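Local coordinates for sporulation inhibitor of replication protein SirA (Bacillus subtilis, PDB 4TPS), which inhibits initiation of DNA replication during sporulation, binding domain I of the initiator DnaA and so enforcing diploidy, at residues 29-34 and 142-147; 69-74 and 100-105; 76-81 and 87-92. All coordinates share one frame; numbering follows the deposited sequence. Where two conformers were deposited one is given.

Interaction 1. Residues 29-34 and 142-147; sequences SVMFEL and YGWLNP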
loop_
_atom_site.group_PDB
_atom_site.type_symbol
_atom_site.label_atom_id
_atom_site.label_comp_id
_atom_site.label_asym_id
_atom_site.label_seq_id
_atom_site.Cartn_x
_atom_site.Cartn_y
_atom_site.Cartn_z
ATOM N N SER A 29 0.709 -9.969 6.700
ATOM C CA SER A 29 0.974 -10.827 5.531
ATOM C C SER A 29 0.186 -10.391 4.300
ATOM O O SER A 29 0.646 -10.525 3.197
ATOM C CB SER A 29 0.643 -12.279 5.888
ATOM O OG SER A 29 -0.751 -12.419 6.115
ATOM N N VAL A 30 -0.995 -9.806 4.483
ATOM C CA VAL A 30 -1.804 -9.396 3.353
ATOM C C VAL A 30 -1.146 -8.215 2.653
ATOM O O VAL A 30 -1.171 -8.120 1.441
ATOM C CB VAL A 30 -3.203 -9.005 3.819
ATOM C CG1 VAL A 30 -4.056 -8.492 2.646
ATOM C CG2 VAL A 30 -3.839 -10.241 4.374
ATOM N N MET A 31 -0.530 -7.335 3.425
ATOM C CA MET A 31 0.192 -6.195 2.838
ATOM C C MET A 31 1.453 -6.704 2.161
ATOM O O MET A 31 1.740 -6.309 1.053
ATOM C CB MET A 31 0.572 -5.108 3.874
ATOM C CG MET A 31 -0.590 -4.207 4.225
ATOM S SD MET A 31 -0.154 -2.755 5.154
ATOM C CE MET A 31 0.286 -3.548 6.677
ATOM N N PHE A 32 2.157 -7.626 2.810
ATOM C CA PHE A 32 3.305 -8.236 2.174
ATOM C C PHE A 32 2.933 -8.804 0.794
ATOM O O PHE A 32 3.648 -8.558 -0.158
ATOM C CB PHE A 32 3.875 -9.340 3.065
ATOM C CG PHE A 32 5.003 -10.125 2.425
ATOM C CD1 PHE A 32 6.290 -9.637 2.523
ATOM C CD2 PHE A 32 4.801 -11.313 1.754
ATOM C CE1 PHE A 32 7.343 -10.295 1.950
ATOM C CE2 PHE A 32 5.860 -11.988 1.163
ATOM C CZ PHE A 32 7.153 -11.510 1.316
ATOM N N GLU A 33 1.795 -9.525 0.714
ATOM C CA GLU A 33 1.388 -10.125 -0.550
ATOM C C GLU A 33 1.059 -9.073 -1.631
ATOM O O GLU A 33 1.376 -9.236 -2.799
ATOM C CB GLU A 33 0.218 -11.095 -0.338
ATOM C CG GLU A 33 0.667 -12.328 0.446
ATOM C CD GLU A 33 -0.410 -13.394 0.597
ATOM O OE1 GLU A 33 -0.735 -13.732 1.755
ATOM O OE2 GLU A 33 -0.908 -13.904 -0.436
ATOM N N LEU A 34 0.444 -7.974 -1.236
ATOM C CA LEU A 34 0.182 -6.852 -2.141
ATOM C C LEU A 34 1.479 -6.261 -2.721
ATOM O O LEU A 34 1.657 -6.118 -3.930
ATOM C CB LEU A 34 -0.602 -5.781 -1.461
ATOM C CG LEU A 34 -0.969 -4.578 -2.339
ATOM C CD1 LEU A 34 -2.077 -4.960 -3.315
ATOM C CD2 LEU A 34 -1.408 -3.392 -1.503
ATOM N N TYR A 142 9.650 -10.058 6.972
ATOM C CA TYR A 142 9.003 -8.758 6.890
ATOM C C TYR A 142 8.482 -8.342 8.243
ATOM O O TYR A 142 8.213 -9.169 9.105
ATOM C CB TYR A 142 7.877 -8.730 5.849
ATOM C CG TYR A 142 6.711 -9.648 6.124
ATOM C CD1 TYR A 142 5.628 -9.242 6.897
ATOM C CD2 TYR A 142 6.757 -10.978 5.733
ATOM C CE1 TYR A 142 4.590 -10.127 7.179
ATOM C CE2 TYR A 142 5.753 -11.847 6.028
ATOM C CZ TYR A 142 4.661 -11.412 6.732
ATOM O OH TYR A 142 3.622 -12.291 7.036
ATOM N N GLY A 143 8.337 -7.037 8.422
ATOM C CA GLY A 143 7.802 -6.513 9.659
ATOM C C GLY A 143 7.942 -5.024 9.793
ATOM O O GLY A 143 8.624 -4.372 9.017
ATOM N N TRP A 144 7.333 -4.482 10.849
ATOM C CA TRP A 144 7.440 -3.074 11.156
ATOM C C TRP A 144 8.827 -2.832 11.733
ATOM O O TRP A 144 9.375 -3.697 12.446
ATOM C CB TRP A 144 6.396 -2.656 12.211
ATOM C CG TRP A 144 4.997 -2.870 11.753
ATOM C CD1 TRP A 144 4.151 -3.858 12.177
ATOM C CD2 TRP A 144 4.270 -2.093 10.779
ATOM N NE1 TRP A 144 2.944 -3.724 11.535
ATOM C CE2 TRP A 144 2.997 -2.677 10.661
ATOM C CE3 TRP A 144 4.574 -0.957 10.016
ATOM C CZ2 TRP A 144 2.020 -2.182 9.797
ATOM C CZ3 TRP A 144 3.631 -0.457 9.123
ATOM C CH2 TRP A 144 2.355 -1.060 9.033
ATOM N N LEU A 145 9.334 -1.640 11.487
ATOM C CA LEU A 145 10.473 -1.146 12.174
ATOM C C LEU A 145 9.988 -0.511 13.482
ATOM O O LEU A 145 9.534 0.619 13.512
ATOM C CB LEU A 145 11.327 -0.218 11.324
ATOM C CG LEU A 145 11.756 -0.798 9.980
ATOM C CD1 LEU A 145 12.544 0.212 9.130
ATOM C CD2 LEU A 145 12.505 -2.110 10.197
ATOM N N ASN A 146 10.100 -1.268 14.558
ATOM C CA ASN A 146 9.435 -0.899 15.829
ATOM C C ASN A 146 10.365 0.018 16.615
ATOM O O ASN A 146 11.515 -0.357 16.807
ATOM C CB ASN A 146 9.155 -2.193 16.611
ATOM C CG ASN A 146 8.480 -1.962 17.959
ATOM O OD1 ASN A 146 8.213 -0.837 18.400
ATOM N ND2 ASN A 146 8.202 -3.070 18.634
ATOM N N PRO A 147 9.885 1.217 17.035
ATOM C CA PRO A 147 10.723 2.122 17.898
ATOM C C PRO A 147 10.915 1.731 19.362
ATOM O O PRO A 147 10.129 0.917 19.906
ATOM C CB PRO A 147 10.029 3.473 17.809
ATOM C CG PRO A 147 8.803 3.285 17.027
ATOM C CD PRO A 147 8.675 1.878 16.526
#

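Interaction 2. Residues 69-74 and 100-105; sequences QRLKMN and FMMKEH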
loop_
_atom_site.group_PDB
_atom_site.type_symbol
_atom_site.label_atom_id
_atom_site.label_comp_id
_atom_site.label_asym_id
_atom_site.label_seq_id
_atom_site.Cartn_x
_atom_site.Cartn_y
_atom_site.Cartn_z
ATOM N N GLN A 69 18.760 14.796 6.388
ATOM C CA GLN A 69 19.283 15.392 7.603
ATOM C C GLN A 69 19.609 14.358 8.669
ATOM O O GLN A 69 20.694 14.381 9.276
ATOM C CB GLN A 69 18.328 16.437 8.094
ATOM C CG GLN A 69 18.204 17.572 7.072
ATOM C CD GLN A 69 17.077 18.566 7.334
ATOM O OE1 GLN A 69 16.017 18.215 7.862
ATOM N NE2 GLN A 69 17.296 19.831 6.920
ATOM N N ARG A 70 18.659 13.470 8.902
ATOM C CA ARG A 70 18.845 12.427 9.890
ATOM C C ARG A 70 19.962 11.442 9.560
ATOM O O ARG A 70 20.758 11.037 10.464
ATOM C CB ARG A 70 17.514 11.679 10.113
ATOM C CG ARG A 70 16.415 12.506 10.751
ATOM C CD ARG A 70 16.767 12.808 12.204
ATOM N NE ARG A 70 15.716 13.558 12.924
ATOM C CZ ARG A 70 14.747 13.017 13.657
ATOM N NH1 ARG A 70 14.642 11.701 13.821
ATOM N NH2 ARG A 70 13.869 13.818 14.269
ATOM N N LEU A 71 20.050 11.089 8.296
ATOM C CA LEU A 71 21.147 10.207 7.849
ATOM C C LEU A 71 22.516 10.846 8.026
ATOM O O LEU A 71 23.451 10.211 8.539
ATOM C CB LEU A 71 20.937 9.807 6.389
ATOM C CG LEU A 71 19.787 8.809 6.155
ATOM C CD1 LEU A 71 19.392 8.847 4.682
ATOM C CD2 LEU A 71 20.186 7.412 6.588
ATOM N N LYS A 72 22.665 12.076 7.582
ATOM C CA LYS A 72 23.962 12.729 7.674
ATOM C C LYS A 72 24.394 12.900 9.096
ATOM O O LYS A 72 25.583 12.763 9.405
ATOM C CB LYS A 72 23.930 14.084 7.015
ATOM C CG LYS A 72 23.869 14.027 5.489
ATOM C CD LYS A 72 24.214 15.398 4.919
ATOM C CE LYS A 72 23.312 15.781 3.770
ATOM N NZ LYS A 72 23.257 14.646 2.834
ATOM N N MET A 73 23.455 13.148 10.001
ATOM C CA MET A 73 23.807 13.252 11.419
ATOM C C MET A 73 24.262 11.921 12.004
ATOM O O MET A 73 25.291 11.838 12.693
ATOM C CB MET A 73 22.608 13.693 12.232
ATOM C CG MET A 73 22.233 15.107 12.076
ATOM S SD MET A 73 20.673 15.133 12.938
ATOM C CE MET A 73 20.057 16.610 12.155
ATOM N N ASN A 74 23.506 10.873 11.739
ATOM C CA ASN A 74 23.801 9.569 12.258
ATOM C C ASN A 74 25.057 8.908 11.694
ATOM O O ASN A 74 25.729 8.165 12.415
ATOM C CB ASN A 74 22.639 8.655 12.021
ATOM C CG ASN A 74 22.690 7.482 12.938
ATOM O OD1 ASN A 74 22.515 7.606 14.164
ATOM N ND2 ASN A 74 22.999 6.364 12.398
ATOM N N PHE A 100 21.500 2.168 0.837
ATOM C CA PHE A 100 20.155 2.758 1.123
ATOM C C PHE A 100 19.794 3.632 -0.049
ATOM O O PHE A 100 20.584 4.522 -0.430
ATOM C CB PHE A 100 20.256 3.556 2.422
ATOM C CG PHE A 100 19.000 4.325 2.806
ATOM C CD1 PHE A 100 18.748 5.576 2.257
ATOM C CD2 PHE A 100 18.123 3.809 3.744
ATOM C CE1 PHE A 100 17.632 6.296 2.649
ATOM C CE2 PHE A 100 17.021 4.542 4.110
ATOM C CZ PHE A 100 16.786 5.778 3.552
ATOM N N MET A 101 18.638 3.392 -0.659
ATOM C CA MET A 101 18.165 4.210 -1.769
ATOM C C MET A 101 16.749 4.721 -1.444
ATOM O O MET A 101 15.868 3.936 -1.130
ATOM C CB MET A 101 18.089 3.337 -3.032
ATOM C CG MET A 101 19.398 2.604 -3.328
ATOM S SD MET A 101 19.466 1.322 -4.610
ATOM C CE MET A 101 20.262 2.329 -5.892
ATOM N N MET A 102 16.524 6.024 -1.536
ATOM C CA MET A 102 15.194 6.555 -1.310
ATOM C C MET A 102 14.641 7.255 -2.532
ATOM O O MET A 102 15.247 8.170 -3.068
ATOM C CB MET A 102 15.162 7.426 -0.038
ATOM C CG MET A 102 15.964 8.641 -0.047
ATOM S SD MET A 102 15.770 9.481 1.550
ATOM C CE MET A 102 17.243 10.507 1.399
ATOM N N LYS A 103 13.424 6.867 -2.917
ATOM C CA LYS A 103 12.771 7.446 -4.085
ATOM C C LYS A 103 11.295 7.420 -4.010
ATOM O O LYS A 103 10.723 6.324 -3.954
ATOM C CB LYS A 103 13.197 6.709 -5.378
ATOM C CG LYS A 103 12.935 7.480 -6.664
ATOM C CD LYS A 103 13.417 6.634 -7.842
ATOM C CE LYS A 103 12.965 7.197 -9.181
ATOM N NZ LYS A 103 13.828 8.322 -9.619
ATOM N N GLU A 104 10.656 8.586 -4.215
ATOM C CA GLU A 104 9.197 8.649 -4.232
ATOM C C GLU A 104 8.545 8.042 -2.959
ATOM O O GLU A 104 8.573 8.695 -1.875
ATOM C CB GLU A 104 8.635 8.160 -5.613
ATOM C CG GLU A 104 8.874 9.260 -6.667
ATOM C CD GLU A 104 8.959 8.807 -8.106
ATOM O OE1 GLU A 104 9.775 9.392 -8.860
ATOM O OE2 GLU A 104 8.185 7.913 -8.483
ATOM N N HIS A 105 7.929 6.865 -3.073
ATOM C CA HIS A 105 7.280 6.244 -1.947
ATOM C C HIS A 105 8.037 5.058 -1.477
ATOM O O HIS A 105 7.566 4.417 -0.584
ATOM C CB HIS A 105 5.822 5.726 -2.208
ATOM C CG HIS A 105 4.780 6.791 -2.304
ATOM N ND1 HIS A 105 3.526 6.627 -1.750
ATOM C CD2 HIS A 105 4.786 8.017 -2.878
ATOM C CE1 HIS A 105 2.788 7.688 -2.009
ATOM N NE2 HIS A 105 3.530 8.550 -2.685
#

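Interaction 3. Residues 76-81 and 87-92; sequences NKTDYR and YRIALP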
loop_
_atom_site.group_PDB
_atom_site.type_symbol
_atom_site.label_atom_id
_atom_site.label_comp_id
_atom_site.label_asym_id
_atom_site.label_seq_id
_atom_site.Cartn_x
_atom_site.Cartn_y
_atom_site.Cartn_z
ATOM N N ASN A 76 27.792 10.479 10.516
ATOM C CA ASN A 76 28.960 11.343 10.621
ATOM C C ASN A 76 30.167 10.523 11.126
ATOM O O ASN A 76 30.040 9.684 12.038
ATOM C CB ASN A 76 28.617 12.487 11.574
ATOM C CG ASN A 76 29.704 13.512 11.694
ATOM O OD1 ASN A 76 30.108 13.835 12.799
ATOM N ND2 ASN A 76 30.183 14.038 10.564
ATOM N N LYS A 77 31.283 10.670 10.417
ATOM C CA LYS A 77 32.543 9.953 10.717
ATOM C C LYS A 77 32.478 8.413 10.603
ATOM O O LYS A 77 33.380 7.712 10.987
ATOM C CB LYS A 77 33.058 10.395 12.089
ATOM C CG LYS A 77 33.121 11.931 12.238
ATOM C CD LYS A 77 33.876 12.447 13.476
ATOM C CE LYS A 77 32.976 13.033 14.559
ATOM N NZ LYS A 77 32.154 11.941 15.160
ATOM N N THR A 78 31.411 7.895 10.020
ATOM C CA THR A 78 31.290 6.491 9.599
ATOM C C THR A 78 31.901 6.445 8.195
ATOM O O THR A 78 32.017 7.469 7.533
ATOM C CB THR A 78 29.754 6.112 9.560
ATOM O OG1 THR A 78 29.296 5.789 10.874
ATOM C CG2 THR A 78 29.415 4.955 8.671
ATOM N N ASP A 79 32.261 5.264 7.736
ATOM C CA ASP A 79 32.639 5.040 6.351
ATOM C C ASP A 79 31.343 5.092 5.537
ATOM O O ASP A 79 30.697 4.088 5.365
ATOM C CB ASP A 79 33.314 3.663 6.170
ATOM C CG ASP A 79 34.829 3.658 6.484
ATOM O OD1 ASP A 79 35.642 4.396 5.851
ATOM O OD2 ASP A 79 35.238 2.845 7.316
ATOM N N TYR A 80 30.969 6.279 5.051
ATOM C CA TYR A 80 29.884 6.414 4.129
ATOM C C TYR A 80 30.144 7.365 3.009
ATOM O O TYR A 80 30.978 8.276 3.146
ATOM C CB TYR A 80 28.618 6.821 4.897
ATOM C CG TYR A 80 28.342 8.268 5.017
ATOM C CD1 TYR A 80 28.910 9.016 6.053
ATOM C CD2 TYR A 80 27.472 8.935 4.118
ATOM C CE1 TYR A 80 28.609 10.341 6.184
ATOM C CE2 TYR A 80 27.251 10.270 4.203
ATOM C CZ TYR A 80 27.791 10.982 5.252
ATOM O OH TYR A 80 27.527 12.350 5.386
ATOM N N ARG A 81 29.373 7.181 1.904
ATOM C CA ARG A 81 29.285 8.220 0.917
ATOM C C ARG A 81 27.813 8.336 0.475
ATOM O O ARG A 81 27.001 7.419 0.611
ATOM C CB ARG A 81 30.122 7.880 -0.315
ATOM C CG ARG A 81 31.650 7.753 -0.110
ATOM C CD ARG A 81 32.381 7.472 -1.439
ATOM N NE ARG A 81 33.810 7.247 -1.175
ATOM C CZ ARG A 81 34.490 6.091 -1.228
ATOM N NH1 ARG A 81 33.959 4.954 -1.692
ATOM N NH2 ARG A 81 35.806 6.126 -0.916
ATOM N N TYR A 87 22.742 6.294 -0.244
ATOM C CA TYR A 87 23.758 6.256 0.802
ATOM C C TYR A 87 24.361 4.896 0.871
ATOM O O TYR A 87 23.670 3.921 0.814
ATOM C CB TYR A 87 23.176 6.655 2.162
ATOM C CG TYR A 87 22.832 8.140 2.300
ATOM C CD1 TYR A 87 21.744 8.683 1.655
ATOM C CD2 TYR A 87 23.602 8.987 3.089
ATOM C CE1 TYR A 87 21.443 10.013 1.793
ATOM C CE2 TYR A 87 23.293 10.321 3.244
ATOM C CZ TYR A 87 22.222 10.832 2.571
ATOM O OH TYR A 87 21.910 12.158 2.728
ATOM N N ARG A 88 25.671 4.834 1.016
ATOM C CA ARG A 88 26.370 3.562 1.075
ATOM C C ARG A 88 27.287 3.605 2.282
ATOM O O ARG A 88 28.019 4.577 2.467
ATOM C CB ARG A 88 27.170 3.337 -0.258
ATOM C CG ARG A 88 28.145 2.168 -0.276
ATOM C CD ARG A 88 27.484 0.859 -0.340
ATOM N NE ARG A 88 28.349 -0.242 -0.796
ATOM C CZ ARG A 88 29.308 -0.836 -0.117
ATOM N NH1 ARG A 88 29.899 -1.830 -0.729
ATOM N NH2 ARG A 88 29.658 -0.474 1.138
ATOM N N ILE A 89 27.288 2.561 3.069
ATOM C CA ILE A 89 28.089 2.467 4.257
ATOM C C ILE A 89 28.893 1.186 4.322
ATOM O O ILE A 89 28.508 0.160 3.781
ATOM C CB ILE A 89 27.254 2.580 5.554
ATOM C CG1 ILE A 89 26.330 1.379 5.734
ATOM C CG2 ILE A 89 26.447 3.857 5.543
ATOM C CD1 ILE A 89 25.547 1.423 7.007
ATOM N N ALA A 90 30.065 1.267 4.999
ATOM C CA ALA A 90 30.863 0.077 5.322
ATOM C C ALA A 90 31.060 0.080 6.843
ATOM O O ALA A 90 31.345 1.119 7.413
ATOM C CB ALA A 90 32.191 0.038 4.563
ATOM N N LEU A 91 30.732 -1.035 7.486
ATOM C CA LEU A 91 30.877 -1.146 8.929
ATOM C C LEU A 91 32.323 -1.169 9.404
ATOM O O LEU A 91 33.192 -1.663 8.691
ATOM C CB LEU A 91 30.208 -2.426 9.393
ATOM C CG LEU A 91 28.713 -2.572 9.233
ATOM C CD1 LEU A 91 28.329 -3.931 9.806
ATOM C CD2 LEU A 91 28.078 -1.444 10.014
ATOM N N PRO A 92 32.562 -0.680 10.662
ATOM C CA PRO A 92 33.906 -0.763 11.234
ATOM C C PRO A 92 34.371 -2.182 11.301
ATOM O O PRO A 92 33.535 -3.135 11.340
ATOM C CB PRO A 92 33.714 -0.276 12.664
ATOM C CG PRO A 92 32.546 0.616 12.634
ATOM C CD PRO A 92 31.649 0.102 11.538
HETATM O O HOH W 1 32.224 2.760 9.381
#

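Interaction 1. Residues 29-34 and 142-147
Ser29, in the first turn of helix 28-39, sets its CB against the phenol end of Tyr142, 3.2 Å from OH. Two residues on, Met31 folds its chain at the last torsion (chi3 -69°), which carries the thioether methyl to the benzo part of the Trp144 indole, CE lying 3.8 Å from CZ2. The pyrrole N-H of the same indole is tied to the start of the helix by a hydrogen bond from Trp144 NE1 to Glu28. Phe32 makes the broadest contact: its ring and that of Tyr142 form an offset stack, centroids 4.6 Å apart and planes at 24°. The stem takes part as well, with Phe32 CB directly over the centre of the Tyr142 ring in a CH-pi contact, 4.0 Å from the centroid. With an alanine in place of Tyr142, the ring of Phe32 would probably lose its stacking partner and a gap would open beside Ser29. Further along the helix, Leu34 packs on an aromatic side chain of the other protein chain. The axes of 29-34 and 142-144 come within 9.4 Å at 119°, the arrangement of an alpha-helix packed through aromatic side chains against the edge strand 141-144 of an antiparallel sheet.

Interaction 2. Residues 69-74 and 100-105
Leu71, on helix 64-75, reaches strand 96-103 with a single methyl group. Its CD1 lies 3.7 Å from CE1 of Phe100 and slightly further from the CD1 and CZ of that ring, so the methyl meets the CE1 corner of the ring obliquely. The leucine has CG anti to its own carbonyl carbon (chi1 -72°), an arrangement that extends the branch from the helix toward the strand. Phe100 answers from the strand with CG anti to its backbone N (chi1 175°), which places the ring where its CE1 meets the leucine methyl. Met102, two residues on and thus on the same sheet face, closes the group: its CE comes within 4.3 Å of Leu71 CD1, while its sulfur sits in the plane of the Phe100 ring at the edge, SD 3.8 Å from CE1. One methyl of Leu71 is therefore bordered by both strand side chains. Around the trio, Phe121 of helix 116-128 touches Leu71 and meets the Phe100 ring, and Met67 of helix 64-75 packs on both Phe100 and Met102. All three residues are buried, and what joins them is dispersion between methyl, thioether and aromatic groups. Such a contact has no directional bond to fix it, so helix and strand are matched here by the shapes of their side chains and by the exclusion of water from the hydrophobic core.

Interaction 3. Residues 76-81 and 87-92
Arg81 and Arg88 are joined through their backbones by two reciprocal hydrogen bonds, an antiparallel hydrogen-bonded pair in the hairpin of strands 79-83 and 86-90. Arg88 N gives to Arg81 O at 2.9 Å, and Arg81 N gives to Arg88 O at 3.0 Å. A third bond runs from Ala90 N to Asp79 O. Where the strands part, a water replaces the direct bond: it accepts from Asp79 N at 3.0 Å and donates to Ala90 O at 2.7 Å. Asp79 is here the centre of an inverse gamma turn. Weaker CH···O contacts fill in between, the shortest from Tyr80 CA to Arg88 O at 3.1 Å.

Apolar packing occupies the face of Tyr80 and Ile89, a non-hydrogen-bonded pair. Ile89 has CG2 anti to its carbonyl carbon, and this methyl meets Tyr80 CB at 3.7 Å. The side chains of Tyr80 and Tyr87 lie side by side, pointing the same way, with their CD2 atoms 4.0 Å apart; beyond the hairpin, the Tyr87 hydroxyl bonds to His68.

The other face carries Arg81 and Arg88, with Asp79 and Ala90 beside them. The two guanidinium groups diverge, Arg81 CZ lying 8.7 Å from Arg88 CZ; that of Arg88 bonds to His97 and weakly to its neighbour Ile89 O. Backbone bonds and one water join the strands, while the side chains divide by face: tyrosines and isoleucine on one, arginines on the other, where their separation probably limits mutual repulsion.

Interactions 2 and 3 meet at Tyr87, with centres about 13 Å apart. Strand 86-90 lies beside strand 96-103 in the sheet, and Phe100 N is 2.8 Å from Tyr87 O, a probable hydrogen bond. The Tyr87 side chain also reaches helix 64-75: its CE1 packs 3.7 Å from Leu71 CD1, and its OH is 2.8 Å from Lys72 NZ, another probable bond. Interaction 1 stands across the chain's centre, at the other end of the same sheet system, its centre about 20 Å from interaction 2 and about 27 Å from interaction 3. Of the three contacts, interaction 1 alone has a segment, 29-34, that touches the other protein chain, and a bound beta-mercaptoethanol lies about 4 Å from the Trp144 side chain.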